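Structural polyprotein, VP3 (Israeli acute paralysis virus, PDB 5CDD) probably serves as a structural component of the viral capsid, forming one of the jelly-roll subunits from which the shell of this honeybee virus is built. Local coordinates at residues Q78-W87 / I171-G180; W133-V143 / T199-F207. All coordinates share one frame; numbering follows the deposited sequence.

Contact 1 of 2, residues Q78-W87 / I171-G180; sequences QKPIANGDDW and IGPDQDQLTG
Trp87 lays one face of its indole against Pro173, joining two loops at the margin of the jelly-roll beta-sandwich expected of this picornavirus-like capsid domain. Residues 78-87 link strands 64-72 and 90-92, whereas residues 171-180 start as a short strand beside strand 164-166 and continue through a single 3-10 turn. The close packing lies at this aromatic corner. Pro173 CD is 3.9 Å from the centroid of the Trp87 six-membered ring and 13° off its normal, which identifies a CH-pi contact; Gly172 covers the same face nearer the rim. In the indole plane, Ile171 CG2 meets Trp87 CZ2 at 4.0 Å. Ile171 O sits at the edge but displaced toward the Pro173 face, so its bond from Trp87 NE1 (2.9 Å) is bent and weak. Tyr98, edge-to-face with Trp87, adds to the enclosure. A second buried patch forms where Pro80 CG touches Leu178 CB (4.1 Å) and Gln175 CB (3.9 Å), with Val90 and Cys239 around the proline.

The solvent side is less enclosed but has two firmer hydrogen bonds. Gly180 N donates in plane to a lone pair of Gln78 O, and the extended Gln78 side chain runs past Gly180 CA. The type II' turn Asn83-Asp86 is exposed from Gly84 to Asp86; the Pro173 ring touches the carbonyl oxygens of Asp85 and Asp86. Gln175, bent at chi2 (134°), passes Pro80 with its methylenes and brings its amide to the turn, where NE2 meets Gly84 O at 3.1 Å, nearly in line with its C=O bond and 30° out of the Gln175 amide plane.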
loop_
_atom_site.group_PDB
_atom_site.type_symbol
_atom_site.label_atom_id
_atom_site.label_comp_id
_atom_site.label_asym_id
_atom_site.label_seq_id
_atom_site.Cartn_x
_atom_site.Cartn_y
_atom_site.Cartn_z
ATOM N N GLN B 78 -16.561 -41.440 62.445
ATOM C CA GLN B 78 -15.909 -40.146 62.595
ATOM C C GLN B 78 -14.397 -40.271 62.800
ATOM O O GLN B 78 -13.800 -39.517 63.561
ATOM C CB GLN B 78 -16.537 -39.364 63.753
ATOM C CG GLN B 78 -18.006 -39.029 63.543
ATOM C CD GLN B 78 -18.485 -37.940 64.477
ATOM O OE1 GLN B 78 -18.377 -38.060 65.698
ATOM N NE2 GLN B 78 -19.025 -36.871 63.907
ATOM N N LYS B 79 -13.788 -41.233 62.115
ATOM C CA LYS B 79 -12.348 -41.459 62.185
ATOM C C LYS B 79 -11.865 -41.695 60.759
ATOM O O LYS B 79 -12.318 -42.630 60.096
ATOM C CB LYS B 79 -12.027 -42.682 63.052
ATOM C CG LYS B 79 -10.537 -42.987 63.154
ATOM C CD LYS B 79 -10.253 -44.250 63.956
ATOM C CE LYS B 79 -8.775 -44.630 63.885
ATOM N NZ LYS B 79 -8.327 -44.862 62.480
ATOM N N PRO B 80 -10.933 -40.860 60.268
ATOM C CA PRO B 80 -10.464 -41.069 58.898
ATOM C C PRO B 80 -10.037 -42.503 58.649
ATOM O O PRO B 80 -9.253 -43.066 59.411
ATOM C CB PRO B 80 -9.308 -40.077 58.771
ATOM C CG PRO B 80 -8.776 -40.000 60.154
ATOM C CD PRO B 80 -10.046 -39.919 60.976
ATOM N N ILE B 81 -10.574 -43.092 57.585
ATOM C CA ILE B 81 -10.251 -44.466 57.226
ATOM C C ILE B 81 -8.751 -44.710 57.218
ATOM O O ILE B 81 -8.012 -44.083 56.461
ATOM C CB ILE B 81 -10.813 -44.824 55.843
ATOM C CG1 ILE B 81 -12.324 -44.993 55.953
ATOM C CG2 ILE B 81 -10.144 -46.092 55.317
ATOM C CD1 ILE B 81 -13.018 -45.223 54.656
ATOM N N ALA B 82 -8.309 -45.640 58.058
ATOM C CA ALA B 82 -6.893 -45.961 58.162
ATOM C C ALA B 82 -6.363 -46.632 56.913
ATOM O O ALA B 82 -6.997 -47.525 56.357
ATOM C CB ALA B 82 -6.643 -46.859 59.359
ATOM N N ASN B 83 -5.184 -46.194 56.489
ATOM C CA ASN B 83 -4.514 -46.733 55.313
ATOM C C ASN B 83 -3.032 -46.696 55.648
ATOM O O ASN B 83 -2.198 -46.232 54.866
ATOM C CB ASN B 83 -4.806 -45.857 54.095
ATOM C CG ASN B 83 -4.192 -46.405 52.827
ATOM O OD1 ASN B 83 -4.475 -47.534 52.423
ATOM N ND2 ASN B 83 -3.347 -45.608 52.189
ATOM N N GLY B 84 -2.719 -47.206 56.832
ATOM C CA GLY B 84 -1.353 -47.189 57.305
ATOM C C GLY B 84 -1.120 -45.748 57.706
ATOM O O GLY B 84 -2.042 -45.082 58.179
ATOM N N ASP B 85 0.098 -45.256 57.517
ATOM C CA ASP B 85 0.411 -43.875 57.848
ATOM C C ASP B 85 0.502 -43.051 56.571
ATOM O O ASP B 85 1.138 -41.997 56.540
ATOM C CB ASP B 85 1.721 -43.802 58.639
ATOM C CG ASP B 85 1.532 -44.164 60.105
ATOM O OD1 ASP B 85 0.782 -45.122 60.392
ATOM O OD2 ASP B 85 2.141 -43.505 60.974
ATOM N N ASP B 86 -0.133 -43.545 55.510
ATOM C CA ASP B 86 -0.141 -42.842 54.227
ATOM C C ASP B 86 -1.443 -42.089 54.045
ATOM O O ASP B 86 -2.276 -42.031 54.948
ATOM C CB ASP B 86 -0.002 -43.813 53.056
ATOM C CG ASP B 86 1.238 -44.668 53.145
ATOM O OD1 ASP B 86 2.310 -44.143 53.519
ATOM O OD2 ASP B 86 1.146 -45.869 52.819
ATOM N N TRP B 87 -1.582 -41.498 52.862
ATOM C CA TRP B 87 -2.758 -40.732 52.469
ATOM C C TRP B 87 -3.864 -41.584 51.844
ATOM O O TRP B 87 -3.632 -42.711 51.405
ATOM C CB TRP B 87 -2.362 -39.607 51.508
ATOM C CG TRP B 87 -1.188 -38.804 51.977
ATOM C CD1 TRP B 87 0.131 -39.071 51.749
ATOM C CD2 TRP B 87 -1.225 -37.600 52.752
ATOM N NE1 TRP B 87 0.917 -38.108 52.335
ATOM C CE2 TRP B 87 0.109 -37.194 52.958
ATOM C CE3 TRP B 87 -2.257 -36.826 53.293
ATOM C CZ2 TRP B 87 0.437 -36.050 53.681
ATOM C CZ3 TRP B 87 -1.928 -35.690 54.011
ATOM C CH2 TRP B 87 -0.592 -35.313 54.198
ATOM N N ILE B 171 6.147 -37.480 54.379
ATOM C CA ILE B 171 5.130 -36.729 55.109
ATOM C C ILE B 171 3.789 -37.450 55.016
ATOM O O ILE B 171 3.325 -37.779 53.925
ATOM C CB ILE B 171 4.965 -35.299 54.547
ATOM C CG1 ILE B 171 6.257 -34.507 54.747
ATOM C CG2 ILE B 171 3.808 -34.594 55.246
ATOM C CD1 ILE B 171 6.200 -33.100 54.205
ATOM N N GLY B 172 3.173 -37.698 56.167
ATOM C CA GLY B 172 1.895 -38.382 56.190
ATOM C C GLY B 172 0.864 -37.604 56.980
ATOM O O GLY B 172 1.192 -36.586 57.586
ATOM N N PRO B 173 -0.398 -38.058 56.993
ATOM C CA PRO B 173 -1.466 -37.375 57.724
ATOM C C PRO B 173 -1.455 -37.669 59.222
ATOM O O PRO B 173 -0.947 -38.702 59.663
ATOM C CB PRO B 173 -2.723 -37.902 57.047
ATOM C CG PRO B 173 -2.349 -39.320 56.765
ATOM C CD PRO B 173 -0.935 -39.195 56.224
ATOM N N ASP B 174 -2.023 -36.747 59.993
ATOM C CA ASP B 174 -2.116 -36.888 61.440
ATOM C C ASP B 174 -3.561 -37.261 61.758
ATOM O O ASP B 174 -4.349 -36.420 62.193
ATOM C CB ASP B 174 -1.763 -35.569 62.127
ATOM C CG ASP B 174 -1.518 -35.735 63.610
ATOM O OD1 ASP B 174 -2.310 -36.437 64.275
ATOM O OD2 ASP B 174 -0.535 -35.158 64.115
ATOM N N GLN B 175 -3.897 -38.525 61.523
ATOM C CA GLN B 175 -5.240 -39.050 61.744
ATOM C C GLN B 175 -5.842 -38.724 63.099
ATOM O O GLN B 175 -7.014 -38.368 63.189
ATOM C CB GLN B 175 -5.229 -40.559 61.550
ATOM C CG GLN B 175 -4.745 -40.974 60.185
ATOM C CD GLN B 175 -3.734 -42.095 60.257
ATOM O OE1 GLN B 175 -2.649 -41.931 60.817
ATOM N NE2 GLN B 175 -4.081 -43.246 59.690
ATOM N N ASP B 176 -5.043 -38.849 64.152
ATOM C CA ASP B 176 -5.527 -38.570 65.499
ATOM C C ASP B 176 -6.143 -37.182 65.612
ATOM O O ASP B 176 -6.997 -36.941 66.460
ATOM C CB ASP B 176 -4.386 -38.702 66.513
ATOM C CG ASP B 176 -3.694 -40.046 66.438
ATOM O OD1 ASP B 176 -4.374 -41.082 66.601
ATOM O OD2 ASP B 176 -2.464 -40.063 66.220
ATOM N N GLN B 177 -5.712 -36.275 64.746
ATOM C CA GLN B 177 -6.208 -34.908 64.756
ATOM C C GLN B 177 -7.455 -34.725 63.909
ATOM O O GLN B 177 -8.072 -33.664 63.935
ATOM C CB GLN B 177 -5.121 -33.964 64.248
ATOM C CG GLN B 177 -3.936 -33.843 65.179
ATOM C CD GLN B 177 -3.932 -32.533 65.939
ATOM O OE1 GLN B 177 -3.606 -31.480 65.386
ATOM N NE2 GLN B 177 -4.303 -32.588 67.213
ATOM N N LEU B 178 -7.835 -35.760 63.169
ATOM C CA LEU B 178 -8.994 -35.671 62.296
ATOM C C LEU B 178 -10.162 -36.570 62.690
ATOM O O LEU B 178 -10.841 -37.130 61.829
ATOM C CB LEU B 178 -8.558 -35.956 60.856
ATOM C CG LEU B 178 -7.558 -34.946 60.284
ATOM C CD1 LEU B 178 -7.017 -35.447 58.965
ATOM C CD2 LEU B 178 -8.234 -33.593 60.111
ATOM N N THR B 179 -10.391 -36.696 63.995
ATOM C CA THR B 179 -11.494 -37.500 64.514
ATOM C C THR B 179 -12.701 -36.618 64.831
ATOM O O THR B 179 -12.551 -35.443 65.151
ATOM C CB THR B 179 -11.098 -38.236 65.794
ATOM O OG1 THR B 179 -10.732 -37.282 66.800
ATOM C CG2 THR B 179 -9.946 -39.201 65.515
ATOM N N GLY B 180 -13.892 -37.198 64.759
ATOM C CA GLY B 180 -15.111 -36.448 65.018
ATOM C C GLY B 180 -15.149 -35.437 66.155
ATOM O O GLY B 180 -15.911 -34.470 66.072
#

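Contact 2 of 2, residues W133-V143 / T199-F207; sequences WRATMCYRITV and TEVTIRVPF
Glu200 OE2 is gripped by three groups: Arg140 NH1 in a salt bridge of 2.7 Å, Thr142 OG1 in a hydrogen bond of 2.9 Å, and Arg90 of a neighbouring subunit. Arg140 presents the edge of its guanidinium, whose plane stands 70° from that of the carboxylate, while Thr142 donates from the anti side of OE2, somewhat out of plane. With two arginines and a hydroxyl at OE2, the carboxylate probably remains charged. Glu123 of the same neighbour, bridged to Arg140 NH2, and the Trp261 ring hold Arg140 in place.

Along the backbone, Met137-Val205 and Tyr139-Ile203 are antiparallel hydrogen-bonded pairs, with Val205 N to Met137 O at 2.8 Å. At the far end Phe207, its CG anti to the backbone N (chi1 -171°), reaches back to strand 133-143. Arg134 CG sits over its face, 3.8 Å from the ring centroid, and the guanidinium is anchored by NH1 to Met212 O. The edge of Phe207 points at the face of Trp133, an offset edge-to-face pair with planes at 83°.

On the side bearing Tyr139, Ile141 CD1 meets Ile203 CD1 at 4.1 Å, and both isoleucines pack on Ile155 of strand 150-159, in the opposing sheet of the sandwich. Strand 132-144 also pairs with strand 255-265, while residues 202-204 pair in parallel with a strand of another subunit, extending the sheet beyond this chain.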
loop_
_atom_site.group_PDB
_atom_site.type_symbol
_atom_site.label_atom_id
_atom_site.label_comp_id
_atom_site.label_asym_id
_atom_site.label_seq_id
_atom_site.Cartn_x
_atom_site.Cartn_y
_atom_site.Cartn_z
ATOM N N TRP B 133 0.178 -23.420 39.823
ATOM C CA TRP B 133 -1.037 -23.938 39.210
ATOM C C TRP B 133 -2.296 -23.312 39.796
ATOM O O TRP B 133 -2.251 -22.582 40.787
ATOM C CB TRP B 133 -1.123 -25.454 39.395
ATOM C CG TRP B 133 -1.270 -25.865 40.833
ATOM C CD1 TRP B 133 -0.270 -26.020 41.746
ATOM C CD2 TRP B 133 -2.497 -26.123 41.530
ATOM N NE1 TRP B 133 -0.794 -26.359 42.972
ATOM C CE2 TRP B 133 -2.158 -26.428 42.867
ATOM C CE3 TRP B 133 -3.848 -26.124 41.156
ATOM C CZ2 TRP B 133 -3.124 -26.732 43.834
ATOM C CZ3 TRP B 133 -4.809 -26.426 42.118
ATOM C CH2 TRP B 133 -4.439 -26.726 43.442
ATOM N N ARG B 134 -3.422 -23.630 39.168
ATOM C CA ARG B 134 -4.734 -23.153 39.581
ATOM C C ARG B 134 -5.736 -24.023 38.834
ATOM O O ARG B 134 -5.713 -24.077 37.604
ATOM C CB ARG B 134 -4.923 -21.688 39.185
ATOM C CG ARG B 134 -6.265 -21.113 39.588
ATOM C CD ARG B 134 -6.494 -19.755 38.955
ATOM N NE ARG B 134 -7.797 -19.204 39.317
ATOM C CZ ARG B 134 -8.077 -18.640 40.486
ATOM N NH1 ARG B 134 -7.138 -18.543 41.417
ATOM N NH2 ARG B 134 -9.295 -18.180 40.731
ATOM N N ALA B 135 -6.603 -24.715 39.565
ATOM C CA ALA B 135 -7.578 -25.579 38.917
ATOM C C ALA B 135 -8.649 -26.117 39.853
ATOM O O ALA B 135 -8.578 -25.956 41.072
ATOM C CB ALA B 135 -6.859 -26.743 38.241
ATOM N N THR B 136 -9.653 -26.751 39.256
ATOM C CA THR B 136 -10.746 -27.356 39.999
ATOM C C THR B 136 -10.401 -28.833 40.105
ATOM O O THR B 136 -10.381 -29.545 39.103
ATOM C CB THR B 136 -12.085 -27.202 39.253
ATOM O OG1 THR B 136 -12.436 -25.813 39.179
ATOM C CG2 THR B 136 -13.186 -27.959 39.972
ATOM N N MET B 137 -10.109 -29.288 41.318
ATOM C CA MET B 137 -9.749 -30.680 41.533
ATOM C C MET B 137 -10.969 -31.581 41.605
ATOM O O MET B 137 -11.921 -31.299 42.335
ATOM C CB MET B 137 -8.923 -30.817 42.811
ATOM C CG MET B 137 -7.627 -30.025 42.778
ATOM S SD MET B 137 -6.707 -30.295 41.247
ATOM C CE MET B 137 -6.315 -32.038 41.383
ATOM N N CYS B 138 -10.936 -32.667 40.841
ATOM C CA CYS B 138 -12.045 -33.608 40.813
ATOM C C CYS B 138 -11.629 -34.968 41.349
ATOM O O CYS B 138 -10.549 -35.473 41.035
ATOM C CB CYS B 138 -12.570 -33.749 39.388
ATOM S SG CYS B 138 -13.141 -32.195 38.682
ATOM N N TYR B 139 -12.504 -35.554 42.159
ATOM C CA TYR B 139 -12.249 -36.852 42.766
ATOM C C TYR B 139 -13.495 -37.724 42.680
ATOM O O TYR B 139 -14.596 -37.267 42.982
ATOM C CB TYR B 139 -11.864 -36.662 44.238
ATOM C CG TYR B 139 -10.666 -35.764 44.451
ATOM C CD1 TYR B 139 -9.370 -36.248 44.284
ATOM C CD2 TYR B 139 -10.828 -34.420 44.795
ATOM C CE1 TYR B 139 -8.263 -35.421 44.456
ATOM C CE2 TYR B 139 -9.723 -33.580 44.967
ATOM C CZ TYR B 139 -8.444 -34.090 44.795
ATOM O OH TYR B 139 -7.346 -33.271 44.953
ATOM N N ARG B 140 -13.324 -38.970 42.251
ATOM C CA ARG B 140 -14.443 -39.900 42.172
ATOM C C ARG B 140 -14.194 -40.999 43.190
ATOM O O ARG B 140 -13.171 -41.677 43.139
ATOM C CB ARG B 140 -14.565 -40.500 40.770
ATOM C CG ARG B 140 -15.741 -41.454 40.608
ATOM C CD ARG B 140 -16.108 -41.630 39.136
ATOM N NE ARG B 140 -15.028 -42.222 38.350
ATOM C CZ ARG B 140 -14.811 -43.526 38.220
ATOM N NH1 ARG B 140 -15.605 -44.393 38.823
ATOM N NH2 ARG B 140 -13.795 -43.958 37.490
ATOM N N ILE B 141 -15.133 -41.162 44.115
ATOM C CA ILE B 141 -15.016 -42.160 45.167
ATOM C C ILE B 141 -16.002 -43.300 44.946
ATOM O O ILE B 141 -17.220 -43.118 45.019
ATOM C CB ILE B 141 -15.261 -41.510 46.535
ATOM C CG1 ILE B 141 -14.301 -40.328 46.706
ATOM C CG2 ILE B 141 -15.072 -42.536 47.644
ATOM C CD1 ILE B 141 -14.549 -39.509 47.952
ATOM N N THR B 142 -15.452 -44.477 44.667
ATOM C CA THR B 142 -16.251 -45.665 44.416
ATOM C C THR B 142 -16.125 -46.657 45.568
ATOM O O THR B 142 -15.045 -46.852 46.120
ATOM C CB THR B 142 -15.799 -46.378 43.128
ATOM O OG1 THR B 142 -15.732 -45.438 42.046
ATOM C CG2 THR B 142 -16.773 -47.493 42.781
ATOM N N VAL B 143 -17.235 -47.292 45.926
ATOM C CA VAL B 143 -17.233 -48.274 46.999
ATOM C C VAL B 143 -17.548 -49.635 46.391
ATOM O O VAL B 143 -18.705 -49.941 46.101
ATOM C CB VAL B 143 -18.292 -47.946 48.073
ATOM C CG1 VAL B 143 -18.227 -48.971 49.187
ATOM C CG2 VAL B 143 -18.061 -46.549 48.630
ATOM N N THR B 199 -23.176 -45.893 44.866
ATOM C CA THR B 199 -21.962 -46.694 44.889
ATOM C C THR B 199 -20.811 -45.757 44.552
ATOM O O THR B 199 -19.652 -46.039 44.850
ATOM C CB THR B 199 -22.002 -47.814 43.820
ATOM O OG1 THR B 199 -23.113 -48.682 44.073
ATOM C CG2 THR B 199 -20.714 -48.623 43.834
ATOM N N GLU B 200 -21.154 -44.627 43.939
ATOM C CA GLU B 200 -20.169 -43.647 43.512
ATOM C C GLU B 200 -20.593 -42.212 43.789
ATOM O O GLU B 200 -21.734 -41.941 44.160
ATOM C CB GLU B 200 -19.941 -43.809 42.012
ATOM C CG GLU B 200 -18.513 -44.043 41.591
ATOM C CD GLU B 200 -18.435 -44.556 40.163
ATOM O OE1 GLU B 200 -19.079 -43.956 39.275
ATOM O OE2 GLU B 200 -17.725 -45.554 39.930
ATOM N N VAL B 201 -19.642 -41.304 43.603
ATOM C CA VAL B 201 -19.849 -39.871 43.769
ATOM C C VAL B 201 -18.615 -39.152 43.250
ATOM O O VAL B 201 -17.485 -39.553 43.533
ATOM C CB VAL B 201 -20.066 -39.455 45.248
ATOM C CG1 VAL B 201 -18.834 -39.758 46.081
ATOM C CG2 VAL B 201 -20.391 -37.969 45.316
ATOM N N THR B 202 -18.834 -38.108 42.460
ATOM C CA THR B 202 -17.732 -37.323 41.936
ATOM C C THR B 202 -17.765 -35.977 42.644
ATOM O O THR B 202 -18.716 -35.211 42.503
ATOM C CB THR B 202 -17.865 -37.102 40.426
ATOM O OG1 THR B 202 -17.738 -38.356 39.747
ATOM C CG2 THR B 202 -16.785 -36.157 39.933
ATOM N N ILE B 203 -16.731 -35.702 43.427
ATOM C CA ILE B 203 -16.655 -34.448 44.155
ATOM C C ILE B 203 -15.717 -33.486 43.438
ATOM O O ILE B 203 -14.560 -33.810 43.170
ATOM C CB ILE B 203 -16.162 -34.682 45.599
ATOM C CG1 ILE B 203 -17.144 -35.604 46.332
ATOM C CG2 ILE B 203 -16.031 -33.354 46.327
ATOM C CD1 ILE B 203 -16.706 -36.000 47.719
ATOM N N ARG B 204 -16.232 -32.303 43.125
ATOM C CA ARG B 204 -15.459 -31.282 42.432
ATOM C C ARG B 204 -15.175 -30.130 43.384
ATOM O O ARG B 204 -16.095 -29.492 43.897
ATOM C CB ARG B 204 -16.239 -30.774 41.219
ATOM C CG ARG B 204 -16.664 -31.876 40.263
ATOM C CD ARG B 204 -17.472 -31.352 39.079
ATOM N NE ARG B 204 -16.691 -30.488 38.196
ATOM C CZ ARG B 204 -16.562 -29.174 38.349
ATOM N NH1 ARG B 204 -17.166 -28.557 39.356
ATOM N NH2 ARG B 204 -15.824 -28.476 37.494
ATOM N N VAL B 205 -13.894 -29.864 43.618
ATOM C CA VAL B 205 -13.500 -28.787 44.516
ATOM C C VAL B 205 -12.844 -27.625 43.770
ATOM O O VAL B 205 -11.688 -27.712 43.357
ATOM C CB VAL B 205 -12.520 -29.300 45.597
ATOM C CG1 VAL B 205 -12.252 -28.205 46.620
ATOM C CG2 VAL B 205 -13.091 -30.534 46.273
ATOM N N PRO B 206 -13.587 -26.524 43.575
ATOM C CA PRO B 206 -13.057 -25.348 42.879
ATOM C C PRO B 206 -11.834 -24.785 43.603
ATOM O O PRO B 206 -11.610 -25.077 44.777
ATOM C CB PRO B 206 -14.234 -24.379 42.899
ATOM C CG PRO B 206 -15.410 -25.299 42.822
ATOM C CD PRO B 206 -15.035 -26.380 43.808
ATOM N N PHE B 207 -11.050 -23.975 42.903
ATOM C CA PHE B 207 -9.854 -23.392 43.493
ATOM C C PHE B 207 -10.202 -22.328 44.528
ATOM O O PHE B 207 -10.826 -21.316 44.207
ATOM C CB PHE B 207 -8.983 -22.769 42.401
ATOM C CG PHE B 207 -7.623 -22.340 42.879
ATOM C CD1 PHE B 207 -6.611 -23.276 43.068
ATOM C CD2 PHE B 207 -7.353 -21.000 43.137
ATOM C CE1 PHE B 207 -5.346 -22.881 43.505
ATOM C CE2 PHE B 207 -6.093 -20.596 43.573
ATOM C CZ PHE B 207 -5.088 -21.539 43.757
#

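How the contacts relate
The two contacts involve different sheets of the jelly roll. Contact 2 is a strand pairing within the larger sheet, its centre about 13 Å from the centre of the chain; contact 1 joins peripheral loops, about 20 Å out, that pack on strands 90-92 and 236-247 of the four-stranded sheet. The centres of contacts 1 and 2 are about 19 Å apart; the nearest atoms of contacts 1 and 2 are about 8 Å apart, without touching. Any link is indirect: strand 150-159, which packs against contact 2, lies in the same sheet as 90-92 and 236-247. In sequence the segments of the two contacts alternate. Both contacts also reach neighbouring subunits, contact 2 far more extensively.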